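Side-chain contacts in putative RNase YutE (PDB 1YLM), which is probably an RNase that acts as the toxin of a putative type VII toxin-antitoxin system, probably neutralised by its cognate antitoxin YutD: residues E10-F15 with I46-D51; D58-R63 with R130-T135; A21-Q26 with A117-L122. All blocks are in the same frame, centred on the assembly; numbering follows the deposited sequence.

Contact 1 of 3, residues E10-F15 with I46-D51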
ATOM      1  N   GLU A  10      18.142   0.037  10.129  1.00 17.19           N
ATOM      2  CA  GLU A  10      17.942   0.834  11.321  1.00 18.54           C
ATOM      3  C   GLU A  10      17.111   2.132  11.200  1.00 18.15           C
ATOM      4  O   GLU A  10      16.205   2.367  12.024  1.00 17.16           O
ATOM      5  CB  GLU A  10      19.314   1.235  11.942  1.00 18.93           C
ATOM      6  CG  GLU A  10      20.190   0.081  12.458  1.00 19.05           C
ATOM      7  CD  GLU A  10      21.535   0.520  13.073  1.00 22.11           C
ATOM      8  OE1 GLU A  10      21.994   1.654  12.808  1.00 24.26           O
ATOM      9  OE2 GLU A  10      22.126  -0.287  13.835  1.00 21.95           O
ATOM     10  N   LYS A  11      17.271   2.913  10.138  1.00 18.38           N
ATOM     11  CA  LYS A  11      16.162   3.593   9.447  1.00 18.08           C
ATOM     12  C   LYS A  11      14.750   3.064   9.408  1.00 17.06           C
ATOM     13  O   LYS A  11      13.826   3.759   9.858  1.00 14.29           O
ATOM     14  CB  LYS A  11      16.612   4.338   8.175  1.00 18.77           C
ATOM     15  CG  LYS A  11      17.755   5.345   8.491  1.00 20.30           C
ATOM     16  CD  LYS A  11      18.476   5.864   7.226  1.00 21.38           C
ATOM     17  CE  LYS A  11      19.906   6.414   7.509  1.00 23.78           C
ATOM     18  NZ  LYS A  11      20.661   6.674   6.213  1.00 26.16           N
ATOM     19  N   THR A  12      14.578   1.857   8.897  1.00 16.05           N
ATOM     20  CA  THR A  12      13.219   1.339   8.857  1.00 16.92           C
ATOM     21  C   THR A  12      12.680   0.930  10.231  1.00 16.49           C
ATOM     22  O   THR A  12      11.479   1.061  10.473  1.00 16.85           O
ATOM     23  CB  THR A  12      12.921   0.361   7.664  1.00 18.44           C
ATOM     24  OG1 THR A  12      12.587  -0.955   8.099  1.00 23.26           O
ATOM     25  CG2 THR A  12      13.962   0.408   6.597  1.00 13.49           C
ATOM     26  N   LEU A  13      13.559   0.489  11.139  1.00 14.81           N
ATOM     27  CA  LEU A  13      13.148   0.225  12.526  1.00 15.23           C
ATOM     28  C   LEU A  13      12.656   1.480  13.249  1.00 14.41           C
ATOM     29  O   LEU A  13      11.671   1.436  13.977  1.00 14.25           O
ATOM     30  CB  LEU A  13      14.291  -0.435  13.323  1.00 15.59           C
ATOM     31  CG  LEU A  13      14.692  -1.877  12.969  1.00 17.87           C
ATOM     32  CD1 LEU A  13      15.754  -2.369  13.957  1.00 15.94           C
ATOM     33  CD2 LEU A  13      13.518  -2.810  12.971  1.00 18.15           C
ATOM     34  N   GLY A  14      13.346   2.604  13.053  1.00 14.30           N
ATOM     35  CA  GLY A  14      12.904   3.879  13.639  1.00 14.28           C
ATOM     36  C   GLY A  14      11.541   4.309  13.122  1.00 14.71           C
ATOM     37  O   GLY A  14      10.683   4.747  13.890  1.00 14.91           O
ATOM     38  N   PHE A  15      11.360   4.198  11.800  1.00 15.19           N
ATOM     39  CA  PHE A  15      10.093   4.510  11.149  1.00 14.73           C
ATOM     40  C   PHE A  15       8.980   3.635  11.719  1.00 15.52           C
ATOM     41  O   PHE A  15       7.911   4.131  12.091  1.00 15.32           O
ATOM     42  CB  PHE A  15      10.249   4.234   9.663  1.00 14.99           C
ATOM     43  CG  PHE A  15       9.057   4.623   8.829  1.00 14.38           C
ATOM     44  CD1 PHE A  15       8.906   5.943   8.377  1.00 16.43           C
ATOM     45  CD2 PHE A  15       8.123   3.656   8.444  1.00 15.12           C
ATOM     46  CE1 PHE A  15       7.805   6.294   7.565  1.00 15.36           C
ATOM     47  CE2 PHE A  15       7.025   4.003   7.638  1.00 15.54           C
ATOM     48  CZ  PHE A  15       6.873   5.318   7.209  1.00 14.40           C
ATOM     49  N   ILE A  46       3.621  -3.940   8.497  1.00 14.65           N
ATOM     50  CA  ILE A  46       3.873  -5.175   7.728  1.00 14.28           C
ATOM     51  C   ILE A  46       5.088  -5.021   6.790  1.00 14.41           C
ATOM     52  O   ILE A  46       5.991  -5.873   6.787  1.00 14.29           O
ATOM     53  CB  ILE A  46       2.610  -5.608   6.909  1.00 13.83           C
ATOM     54  CG1 ILE A  46       1.481  -6.033   7.870  1.00 14.11           C
ATOM     55  CG2 ILE A  46       2.977  -6.754   5.947  1.00 15.29           C
ATOM     56  CD1 ILE A  46       0.089  -6.199   7.217  1.00 13.74           C
ATOM     57  N   GLU A  47       5.102  -3.945   6.001  1.00 14.82           N
ATOM     58  CA  GLU A  47       6.184  -3.702   5.030  1.00 15.33           C
ATOM     59  C   GLU A  47       7.546  -3.556   5.712  1.00 15.23           C
ATOM     60  O   GLU A  47       8.542  -4.094   5.215  1.00 14.18           O
ATOM     61  CB  GLU A  47       5.909  -2.473   4.158  1.00 15.67           C
ATOM     62  CG  GLU A  47       4.801  -2.612   3.104  1.00 19.51           C
ATOM     63  CD  GLU A  47       4.786  -3.965   2.396  1.00 21.39           C
ATOM     64  OE1 GLU A  47       5.574  -4.216   1.439  1.00 21.54           O
ATOM     65  OE2 GLU A  47       3.958  -4.776   2.802  1.00 24.01           O
ATOM     66  N   CYS A  48       7.580  -2.836   6.837  1.00 14.55           N
ATOM     67  CA  CYS A  48       8.796  -2.679   7.625  1.00 15.04           C
ATOM     68  C   CYS A  48       9.310  -4.037   8.111  1.00 15.29           C
ATOM     69  O   CYS A  48      10.520  -4.287   8.069  1.00 15.22           O
ATOM     70  CB  CYS A  48       8.549  -1.798   8.841  1.00 15.02           C
ATOM     71  SG  CYS A  48       8.389  -0.011   8.501  1.00 16.72           S
ATOM     72  N   ILE A  49       8.404  -4.901   8.574  1.00 14.69           N
ATOM     73  CA  ILE A  49       8.821  -6.235   9.036  1.00 14.75           C
ATOM     74  C   ILE A  49       9.374  -7.053   7.873  1.00 14.98           C
ATOM     75  O   ILE A  49      10.444  -7.666   7.992  1.00 14.23           O
ATOM     76  CB  ILE A  49       7.682  -6.993   9.728  1.00 14.99           C
ATOM     77  CG1 ILE A  49       7.302  -6.295  11.049  1.00 13.39           C
ATOM     78  CG2 ILE A  49       8.073  -8.473   9.952  1.00 13.44           C
ATOM     79  CD1 ILE A  49       5.922  -6.763  11.592  1.00 14.03           C
ATOM     80  N   LEU A  50       8.652  -7.069   6.756  1.00 14.91           N
ATOM     81  CA  LEU A  50       9.078  -7.871   5.597  1.00 15.65           C
ATOM     82  C   LEU A  50      10.395  -7.381   5.007  1.00 16.00           C
ATOM     83  O   LEU A  50      11.267  -8.192   4.669  1.00 15.38           O
ATOM     84  CB  LEU A  50       7.997  -7.869   4.521  1.00 16.01           C
ATOM     85  CG  LEU A  50       6.690  -8.568   4.921  1.00 14.90           C
ATOM     86  CD1 LEU A  50       5.663  -8.455   3.814  1.00 18.08           C
ATOM     87  CD2 LEU A  50       6.907 -10.044   5.341  1.00 16.03           C
ATOM     88  N   ASP A  51      10.519  -6.054   4.886  1.00 15.57           N
ATOM     89  CA  ASP A  51      11.708  -5.433   4.300  1.00 16.00           C
ATOM     90  C   ASP A  51      12.918  -5.673   5.195  1.00 16.17           C
ATOM     91  O   ASP A  51      13.990  -6.069   4.709  1.00 16.00           O
ATOM     92  CB  ASP A  51      11.478  -3.919   4.077  1.00 15.96           C
ATOM     93  CG  ASP A  51      10.628  -3.625   2.827  1.00 17.73           C
ATOM     94  OD1 ASP A  51      10.476  -4.518   1.975  1.00 19.00           O
ATOM     95  OD2 ASP A  51      10.135  -2.491   2.688  1.00 16.27           O
TER
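With SG anti to its own carbonyl carbon (chi1 -75°), Cys48 directs its sulfur out of helix 32-59 toward Phe15, whose CG lies anti to the backbone N (chi1 -175°) and carries the ring across from helix 6-23. The two meet at the rim of the ring: Cys48 SG is 3.7 Å from Phe15 CD2 and close to the ring plane. Its 5.0 Å separation from the Phe15 ring centroid, 80° off the ring normal, makes this an edge-on sulfur-aromatic contact. One turn earlier on the helix, Thr12 also packs against Cys48. Its carbonyl O is 3.8 Å from Cys48 SG, while Thr12 OG1 lies alongside Cys48 CB at 4.2 Å. Thr12 and Cys48, both small, face each other where these two antiparallel helices of the all-helical HepT-like domain approach, their CA atoms 6.1 Å apart. Tyr103 of the second subunit packs on Cys48 and hydrogen-bonds Asp51 OD2 through its hydroxyl, and Leu104 of that subunit packs on Phe15, so the helix pair also borders the dimer interface. Next to Cys48, Glu47 forms a salt bridge with Arg96, the active-site residue by similarity. Between the two segments themselves there is neither a hydrogen bond nor a salt bridge; the direct contact is van der Waals packing, probably helped by the weak attraction between the polarisable sulfur and the positive rim of the ring.

Contact 2 of 3, residues D58-R63 with R130-T135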
ATOM      1  N   ASP A  58      19.208 -11.614   3.485  1.00 17.95           N
ATOM      2  CA  ASP A  58      20.199 -11.340   2.441  1.00 19.15           C
ATOM      3  C   ASP A  58      21.581 -11.042   3.034  1.00 19.05           C
ATOM      4  O   ASP A  58      22.583 -11.611   2.582  1.00 20.18           O
ATOM      5  CB  ASP A  58      19.765 -10.181   1.541  1.00 19.39           C
ATOM      6  CG  ASP A  58      18.517 -10.503   0.715  1.00 22.54           C
ATOM      7  OD1 ASP A  58      18.069 -11.679   0.667  1.00 24.95           O
ATOM      8  OD2 ASP A  58      17.971  -9.556   0.116  1.00 24.01           O
ATOM      9  N   GLY A  59      21.633 -10.171   4.039  1.00 18.25           N
ATOM     10  CA  GLY A  59      22.907  -9.772   4.665  1.00 18.57           C
ATOM     11  C   GLY A  59      23.631 -10.899   5.398  1.00 18.71           C
ATOM     12  O   GLY A  59      24.873 -11.004   5.333  1.00 19.53           O
ATOM     13  N   PHE A  60      22.861 -11.739   6.104  1.00 17.45           N
ATOM     14  CA  PHE A  60      23.420 -12.810   6.941  1.00 17.40           C
ATOM     15  C   PHE A  60      23.406 -14.186   6.287  1.00 17.45           C
ATOM     16  O   PHE A  60      23.596 -15.166   6.978  1.00 18.00           O
ATOM     17  CB  PHE A  60      22.718 -12.882   8.299  1.00 16.44           C
ATOM     18  CG  PHE A  60      23.085 -11.747   9.228  1.00 18.37           C
ATOM     19  CD1 PHE A  60      22.171 -10.730   9.481  1.00 16.67           C
ATOM     20  CD2 PHE A  60      24.348 -11.699   9.837  1.00 18.78           C
ATOM     21  CE1 PHE A  60      22.487  -9.677  10.328  1.00 17.03           C
ATOM     22  CE2 PHE A  60      24.692 -10.644  10.688  1.00 18.70           C
ATOM     23  CZ  PHE A  60      23.756  -9.632  10.948  1.00 16.12           C
ATOM     24  N   ILE A  61      23.207 -14.238   4.970  1.00 17.27           N
ATOM     25  CA  ILE A  61      23.205 -15.511   4.202  1.00 19.05           C
ATOM     26  C   ILE A  61      22.315 -16.549   4.867  1.00 18.66           C
ATOM     27  O   ILE A  61      22.733 -17.689   5.112  1.00 19.10           O
ATOM     28  CB  ILE A  61      24.634 -16.137   4.021  1.00 19.49           C
ATOM     29  CG1 ILE A  61      25.694 -15.048   3.943  1.00 19.70           C
ATOM     30  CG2 ILE A  61      24.664 -17.070   2.782  1.00 19.96           C
ATOM     31  CD1 ILE A  61      27.125 -15.589   3.857  1.00 21.39           C
HETATM   32  N   MSE A  62      21.087 -16.144   5.169  1.00 18.04           N
HETATM   33  CA  MSE A  62      20.102 -17.072   5.699  1.00 18.28           C
HETATM   34  C   MSE A  62      19.424 -17.773   4.529  1.00 20.10           C
HETATM   35  O   MSE A  62      19.579 -17.368   3.369  1.00 20.03           O
HETATM   36  CB  MSE A  62      19.069 -16.323   6.552  1.00 17.57           C
HETATM   37  CG  MSE A  62      19.656 -15.591   7.764  1.00 19.21           C
HETATM   38 SE   MSE A  62      18.420 -14.631   8.727  1.00 12.78          SE
HETATM   39  CE  MSE A  62      19.438 -14.022  10.032  1.00 17.80           C
ATOM     40  N   ARG A  63      18.644 -18.804   4.831  1.00 22.31           N
ATOM     41  CA  ARG A  63      17.879 -19.497   3.795  1.00 24.79           C
ATOM     42  C   ARG A  63      17.056 -18.493   3.000  1.00 25.69           C
ATOM     43  O   ARG A  63      16.487 -17.552   3.562  1.00 25.50           O
ATOM     44  CB  ARG A  63      16.968 -20.561   4.418  1.00 25.35           C
ATOM     45  CG  ARG A  63      16.091 -21.284   3.418  1.00 28.77           C
ATOM     46  CD  ARG A  63      15.488 -22.515   4.051  1.00 36.59           C
ATOM     47  NE  ARG A  63      14.921 -23.395   3.030  1.00 42.87           N
ATOM     48  CZ  ARG A  63      15.580 -24.380   2.420  1.00 45.97           C
ATOM     49  NH1 ARG A  63      16.853 -24.635   2.722  1.00 46.93           N
ATOM     50  NH2 ARG A  63      14.958 -25.118   1.502  1.00 47.67           N
ATOM     51  N   ARG A 130      17.794  -5.362  16.597  1.00 17.89           N
ATOM     52  CA  ARG A 130      18.959  -4.628  17.074  1.00 18.34           C
ATOM     53  C   ARG A 130      19.911  -5.494  17.876  1.00 18.74           C
ATOM     54  O   ARG A 130      21.112  -5.348  17.704  1.00 18.81           O
ATOM     55  CB  ARG A 130      18.556  -3.408  17.895  1.00 18.21           C
ATOM     56  CG  ARG A 130      17.954  -2.297  17.083  1.00 18.86           C
ATOM     57  CD  ARG A 130      17.527  -1.197  18.029  1.00 22.97           C
ATOM     58  NE  ARG A 130      16.818  -0.161  17.314  1.00 23.97           N
ATOM     59  CZ  ARG A 130      15.566   0.197  17.557  1.00 23.87           C
ATOM     60  NH1 ARG A 130      14.872  -0.351  18.555  1.00 24.29           N
ATOM     61  NH2 ARG A 130      15.032   1.148  16.815  1.00 24.38           N
ATOM     62  N   SER A 131      19.390  -6.369  18.746  1.00 18.87           N
ATOM     63  CA  SER A 131      20.240  -7.292  19.529  1.00 20.22           C
ATOM     64  C   SER A 131      21.028  -8.202  18.607  1.00 20.05           C
ATOM     65  O   SER A 131      22.212  -8.429  18.815  1.00 19.91           O
ATOM     66  CB  SER A 131      19.426  -8.168  20.499  1.00 20.64           C
ATOM     67  OG  SER A 131      18.636  -7.380  21.376  1.00 25.16           O
ATOM     68  N   TYR A 132      20.363  -8.719  17.584  1.00 19.36           N
ATOM     69  CA  TYR A 132      21.012  -9.572  16.605  1.00 19.78           C
ATOM     70  C   TYR A 132      22.120  -8.824  15.870  1.00 19.40           C
ATOM     71  O   TYR A 132      23.233  -9.331  15.752  1.00 19.79           O
ATOM     72  CB  TYR A 132      19.990 -10.130  15.612  1.00 20.24           C
ATOM     73  CG  TYR A 132      20.484 -11.344  14.859  1.00 20.68           C
ATOM     74  CD1 TYR A 132      20.252 -12.634  15.343  1.00 20.90           C
ATOM     75  CD2 TYR A 132      21.193 -11.199  13.670  1.00 20.42           C
ATOM     76  CE1 TYR A 132      20.709 -13.757  14.640  1.00 22.21           C
ATOM     77  CE2 TYR A 132      21.649 -12.307  12.957  1.00 21.61           C
ATOM     78  CZ  TYR A 132      21.410 -13.577  13.447  1.00 21.91           C
ATOM     79  OH  TYR A 132      21.888 -14.647  12.727  1.00 23.92           O
ATOM     80  N   LEU A 133      21.818  -7.615  15.403  1.00 19.09           N
ATOM     81  CA  LEU A 133      22.800  -6.756  14.741  1.00 19.18           C
ATOM     82  C   LEU A 133      24.012  -6.488  15.644  1.00 19.89           C
ATOM     83  O   LEU A 133      25.164  -6.620  15.219  1.00 18.79           O
ATOM     84  CB  LEU A 133      22.139  -5.431  14.321  1.00 18.94           C
ATOM     85  CG  LEU A 133      21.143  -5.506  13.153  1.00 18.16           C
ATOM     86  CD1 LEU A 133      20.371  -4.206  12.943  1.00 17.49           C
ATOM     87  CD2 LEU A 133      21.874  -5.925  11.871  1.00 18.70           C
ATOM     88  N   GLU A 134      23.738  -6.115  16.888  1.00 20.43           N
ATOM     89  CA  GLU A 134      24.792  -5.792  17.850  1.00 22.22           C
ATOM     90  C   GLU A 134      25.656  -7.010  18.162  1.00 22.15           C
ATOM     91  O   GLU A 134      26.884  -6.900  18.241  1.00 21.62           O
ATOM     92  CB  GLU A 134      24.184  -5.223  19.126  1.00 22.92           C
ATOM     93  CG  GLU A 134      23.635  -3.790  18.958  1.00 27.49           C
ATOM     94  CD  GLU A 134      22.589  -3.425  20.011  1.00 33.75           C
ATOM     95  OE1 GLU A 134      22.327  -4.248  20.928  1.00 38.03           O
ATOM     96  OE2 GLU A 134      22.025  -2.310  19.926  1.00 34.97           O
ATOM     97  N   THR A 135      25.011  -8.167  18.321  1.00 22.08           N
ATOM     98  CA  THR A 135      25.711  -9.427  18.612  1.00 22.44           C
ATOM     99  C   THR A 135      26.590  -9.880  17.452  1.00 22.63           C
ATOM    100  O   THR A 135      27.731 -10.303  17.663  1.00 22.02           O
ATOM    101  CB  THR A 135      24.719 -10.549  19.035  1.00 22.91           C
ATOM    102  OG1 THR A 135      24.011 -10.113  20.204  1.00 24.33           O
ATOM    103  CG2 THR A 135      25.449 -11.842  19.354  1.00 22.58           C
TER
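Phe60, where the backbone leaves helix 32-59, lies 9.9 Å from Leu133 between CA atoms, and Ile61 then takes left-handed helical angles that turn the chain so that Met62 also faces helix 119-137. The side chains span the distance between the backbones. Tyr132, with CG anti to its backbone N (chi1 -161°), drives its ring edge into the face of Phe60. Tyr132 CE2 stands above the centre of the Phe60 ring, 3.8 Å from Phe60 CE1. The planes are nearly perpendicular, at 86°, with the Phe60 and Tyr132 centroids 5.1 Å apart: a T-shaped stack. Leu133 CD2 meets the Phe60 ring at its edge, 4.1 Å from Phe60 CE1. The extended chain of Met62, a selenomethionine here, approaches from the opposite direction to Tyr132 and reaches the hydroxyl end of its ring, with Met62 CE 3.7 Å from Tyr132 OH. Tyr2 makes a second edge-to-face pair with Phe60, and Val80 packs on Tyr132, so the N-terminal residues and the loop at Val80 add to the cluster. The contact thus joins the end of helix 32-59 and the turn after it to helix 119-137 through apolar and aromatic packing, in which the electropositive edge of Tyr132 probably meets the electron-rich face of Phe60.

Contact 3 of 3, residues A21-Q26 with A117-L122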
ATOM      1  N   ALA A  21       4.035   3.813  17.777  1.00 20.64           N
ATOM      2  CA  ALA A  21       3.717   4.868  18.759  1.00 21.58           C
ATOM      3  C   ALA A  21       2.405   5.571  18.402  1.00 22.17           C
ATOM      4  O   ALA A  21       1.585   5.850  19.278  1.00 23.30           O
ATOM      5  CB  ALA A  21       4.837   5.865  18.860  1.00 21.31           C
ATOM      6  N   LEU A  22       2.201   5.820  17.114  1.00 22.63           N
ATOM      7  CA  LEU A  22       0.991   6.481  16.638  1.00 23.27           C
ATOM      8  C   LEU A  22      -0.209   5.570  16.842  1.00 23.93           C
ATOM      9  O   LEU A  22      -1.278   6.032  17.258  1.00 23.75           O
ATOM     10  CB  LEU A  22       1.138   6.896  15.171  1.00 23.23           C
ATOM     11  CG  LEU A  22       2.119   8.041  14.910  1.00 23.51           C
ATOM     12  CD1 LEU A  22       2.237   8.351  13.423  1.00 22.69           C
ATOM     13  CD2 LEU A  22       1.709   9.304  15.690  1.00 24.52           C
ATOM     14  N   PHE A  23      -0.018   4.271  16.603  1.00 24.39           N
ATOM     15  CA  PHE A  23      -1.075   3.289  16.854  1.00 25.90           C
ATOM     16  C   PHE A  23      -1.469   3.322  18.323  1.00 27.27           C
ATOM     17  O   PHE A  23      -2.644   3.237  18.665  1.00 27.88           O
ATOM     18  CB  PHE A  23      -0.646   1.868  16.466  1.00 25.59           C
ATOM     19  CG  PHE A  23      -1.659   0.821  16.839  1.00 25.67           C
ATOM     20  CD1 PHE A  23      -2.820   0.669  16.087  1.00 25.09           C
ATOM     21  CD2 PHE A  23      -1.479   0.023  17.967  1.00 25.92           C
ATOM     22  CE1 PHE A  23      -3.785  -0.288  16.438  1.00 25.27           C
ATOM     23  CE2 PHE A  23      -2.432  -0.940  18.326  1.00 25.83           C
ATOM     24  CZ  PHE A  23      -3.587  -1.092  17.555  1.00 25.35           C
ATOM     25  N   ASP A  24      -0.483   3.458  19.194  1.00 28.94           N
ATOM     26  CA  ASP A  24      -0.747   3.408  20.618  1.00 31.66           C
ATOM     27  C   ASP A  24      -1.314   4.737  21.150  1.00 33.21           C
ATOM     28  O   ASP A  24      -1.536   4.869  22.342  1.00 34.08           O
ATOM     29  CB  ASP A  24       0.521   2.978  21.364  1.00 31.29           C
ATOM     30  CG  ASP A  24       0.237   2.498  22.769  1.00 32.93           C
ATOM     31  OD1 ASP A  24      -0.558   1.543  22.946  1.00 33.43           O
ATOM     32  OD2 ASP A  24       0.817   3.089  23.699  1.00 34.22           O
ATOM     33  N   SER A  25      -1.592   5.682  20.244  1.00 35.35           N
ATOM     34  CA  SER A  25      -2.052   7.041  20.578  1.00 37.17           C
ATOM     35  C   SER A  25      -3.569   7.165  20.764  1.00 38.56           C
ATOM     36  O   SER A  25      -4.334   6.273  20.373  1.00 39.14           O
ATOM     37  CB  SER A  25      -1.600   8.037  19.495  1.00 37.23           C
ATOM     38  OG  SER A  25      -2.465   8.011  18.355  1.00 36.43           O
ATOM     39  N   GLN A  26      -3.999   8.297  21.326  1.00 39.96           N
ATOM     40  CA  GLN A  26      -5.432   8.539  21.597  1.00 41.13           C
ATOM     41  C   GLN A  26      -6.181   9.120  20.380  1.00 41.18           C
ATOM     42  O   GLN A  26      -6.460  10.320  20.330  1.00 41.41           O
ATOM     43  CB  GLN A  26      -5.618   9.431  22.841  1.00 41.58           C
ATOM     44  CG  GLN A  26      -4.367   9.574  23.711  1.00 43.97           C
ATOM     45  CD  GLN A  26      -4.622   9.349  25.196  1.00 46.56           C
ATOM     46  OE1 GLN A  26      -4.824   8.216  25.638  1.00 48.00           O
ATOM     47  NE2 GLN A  26      -4.578  10.429  25.976  1.00 47.19           N
ATOM     48  N   ALA A 117      -3.876  -7.245  19.386  1.00 21.58           N
ATOM     49  CA  ALA A 117      -3.628  -8.607  19.860  1.00 21.59           C
ATOM     50  C   ALA A 117      -2.142  -8.973  19.849  1.00 21.58           C
ATOM     51  O   ALA A 117      -1.703  -9.804  20.636  1.00 21.75           O
ATOM     52  CB  ALA A 117      -4.413  -9.596  19.028  1.00 21.74           C
ATOM     53  N   HIS A 118      -1.383  -8.377  18.932  1.00 21.03           N
ATOM     54  CA  HIS A 118       0.037  -8.714  18.775  1.00 20.96           C
ATOM     55  C   HIS A 118       0.942  -7.532  19.066  1.00 21.03           C
ATOM     56  O   HIS A 118       2.070  -7.481  18.594  1.00 20.64           O
ATOM     57  CB  HIS A 118       0.283  -9.305  17.378  1.00 20.66           C
ATOM     58  CG  HIS A 118      -0.653 -10.431  17.042  1.00 21.55           C
ATOM     59  ND1 HIS A 118      -0.762 -11.561  17.826  1.00 23.18           N
ATOM     60  CD2 HIS A 118      -1.556 -10.580  16.044  1.00 21.35           C
ATOM     61  CE1 HIS A 118      -1.669 -12.373  17.307  1.00 22.47           C
ATOM     62  NE2 HIS A 118      -2.170 -11.800  16.227  1.00 23.68           N
ATOM     63  N   GLN A 119       0.457  -6.590  19.875  1.00 21.01           N
ATOM     64  CA  GLN A 119       1.187  -5.353  20.093  1.00 21.65           C
ATOM     65  C   GLN A 119       2.530  -5.589  20.801  1.00 21.44           C
ATOM     66  O   GLN A 119       3.531  -4.974  20.441  1.00 21.31           O
ATOM     67  CB  GLN A 119       0.320  -4.325  20.832  1.00 22.32           C
ATOM     68  CG  GLN A 119       0.925  -2.922  20.832  1.00 23.91           C
ATOM     69  CD  GLN A 119      -0.026  -1.861  21.324  1.00 26.31           C
ATOM     70  OE1 GLN A 119      -1.237  -2.040  21.297  1.00 29.13           O
ATOM     71  NE2 GLN A 119       0.523  -0.737  21.769  1.00 26.69           N
ATOM     72  N   THR A 120       2.569  -6.501  21.774  1.00 21.62           N
ATOM     73  CA  THR A 120       3.831  -6.806  22.463  1.00 21.80           C
ATOM     74  C   THR A 120       4.919  -7.369  21.516  1.00 21.31           C
ATOM     75  O   THR A 120       6.068  -6.905  21.552  1.00 21.62           O
ATOM     76  CB  THR A 120       3.623  -7.741  23.686  1.00 22.78           C
ATOM     77  OG1 THR A 120       2.767  -7.094  24.646  1.00 24.39           O
ATOM     78  CG2 THR A 120       4.956  -8.040  24.364  1.00 23.27           C
ATOM     79  N   ALA A 121       4.563  -8.351  20.685  1.00 20.74           N
ATOM     80  CA  ALA A 121       5.482  -8.892  19.669  1.00 20.63           C
ATOM     81  C   ALA A 121       5.912  -7.785  18.695  1.00 20.79           C
ATOM     82  O   ALA A 121       7.085  -7.693  18.308  1.00 20.31           O
ATOM     83  CB  ALA A 121       4.855 -10.041  18.922  1.00 19.86           C
ATOM     84  N   LEU A 122       4.974  -6.920  18.321  1.00 20.21           N
ATOM     85  CA  LEU A 122       5.327  -5.771  17.474  1.00 20.54           C
ATOM     86  C   LEU A 122       6.361  -4.843  18.127  1.00 20.92           C
ATOM     87  O   LEU A 122       7.389  -4.527  17.518  1.00 20.11           O
ATOM     88  CB  LEU A 122       4.071  -5.000  17.041  1.00 20.50           C
ATOM     89  CG  LEU A 122       3.181  -5.736  16.030  1.00 19.58           C
ATOM     90  CD1 LEU A 122       1.835  -5.048  15.888  1.00 19.56           C
ATOM     91  CD2 LEU A 122       3.879  -5.854  14.664  1.00 19.21           C
TER
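The segment that delivers Gln119 to Phe23 and Asp24 starts at Ala117, the last residue of helix 108-117, whose CB lies over one face of the next side chain, His118. His118 breaks the helix and occupies the N-cap position of helix 119-137, with ND1 hydrogen-bonded to Glu88. Gln119 then makes the whole contact. Its CG is anti to the backbone N (chi1 -168°) and the chain runs extended beyond it, which carries the amide out to the end of helix 6-23. There NE2 of Gln119 donates to Asp24 OD1 at 2.8 Å, with an N-H...O angle of 160°. The acceptor lies in the amide plane, but the donor comes in from above the carboxylate, 58° out of its plane. The bond ties the first turn of the C-terminal helix to the residue just past helix 6-23, where helices 6-23 and 119-137 run antiparallel in the helical bundle of this HepT-like fold. On the other branch of the same amide, Gln119 OE1 sits 3.4 Å from Phe23 CE2, at the ring edge, where the slightly positive C-H groups probably suit an oxygen. Tyr112 and Ile115 of helix 108-117 also pack on Phe23. Beyond Thr120 and Ala121, Leu122 returns its backbone N to His118 O at 3.0 Å, and its side chain turns into the core against Phe16 and Leu20 of helix 6-23.

Overall arrangement
The contacts connect three helices and the turns at their ends: contact 1 pairs helix 6-23 with helix 32-59, contact 2 the end of helix 32-59 with helix 119-137, and contact 3 the end of helix 6-23 with the start of helix 119-137. Contacts 2 and 3 lie on opposite sides of the chain's centre, about 25 Å apart between centres. Contact 1 is about 14 Å from the centre of contact 2 and 15 Å from that of contact 3, touching them through Leu13 with Arg130 and Ile49 with Leu122. Contact 1 closes before contact 2 opens, whereas contact 3 crosses both along the sequence. The C-terminal helix thus meets the N-terminal helix pair, which borders the dimer interface, near both of its ends.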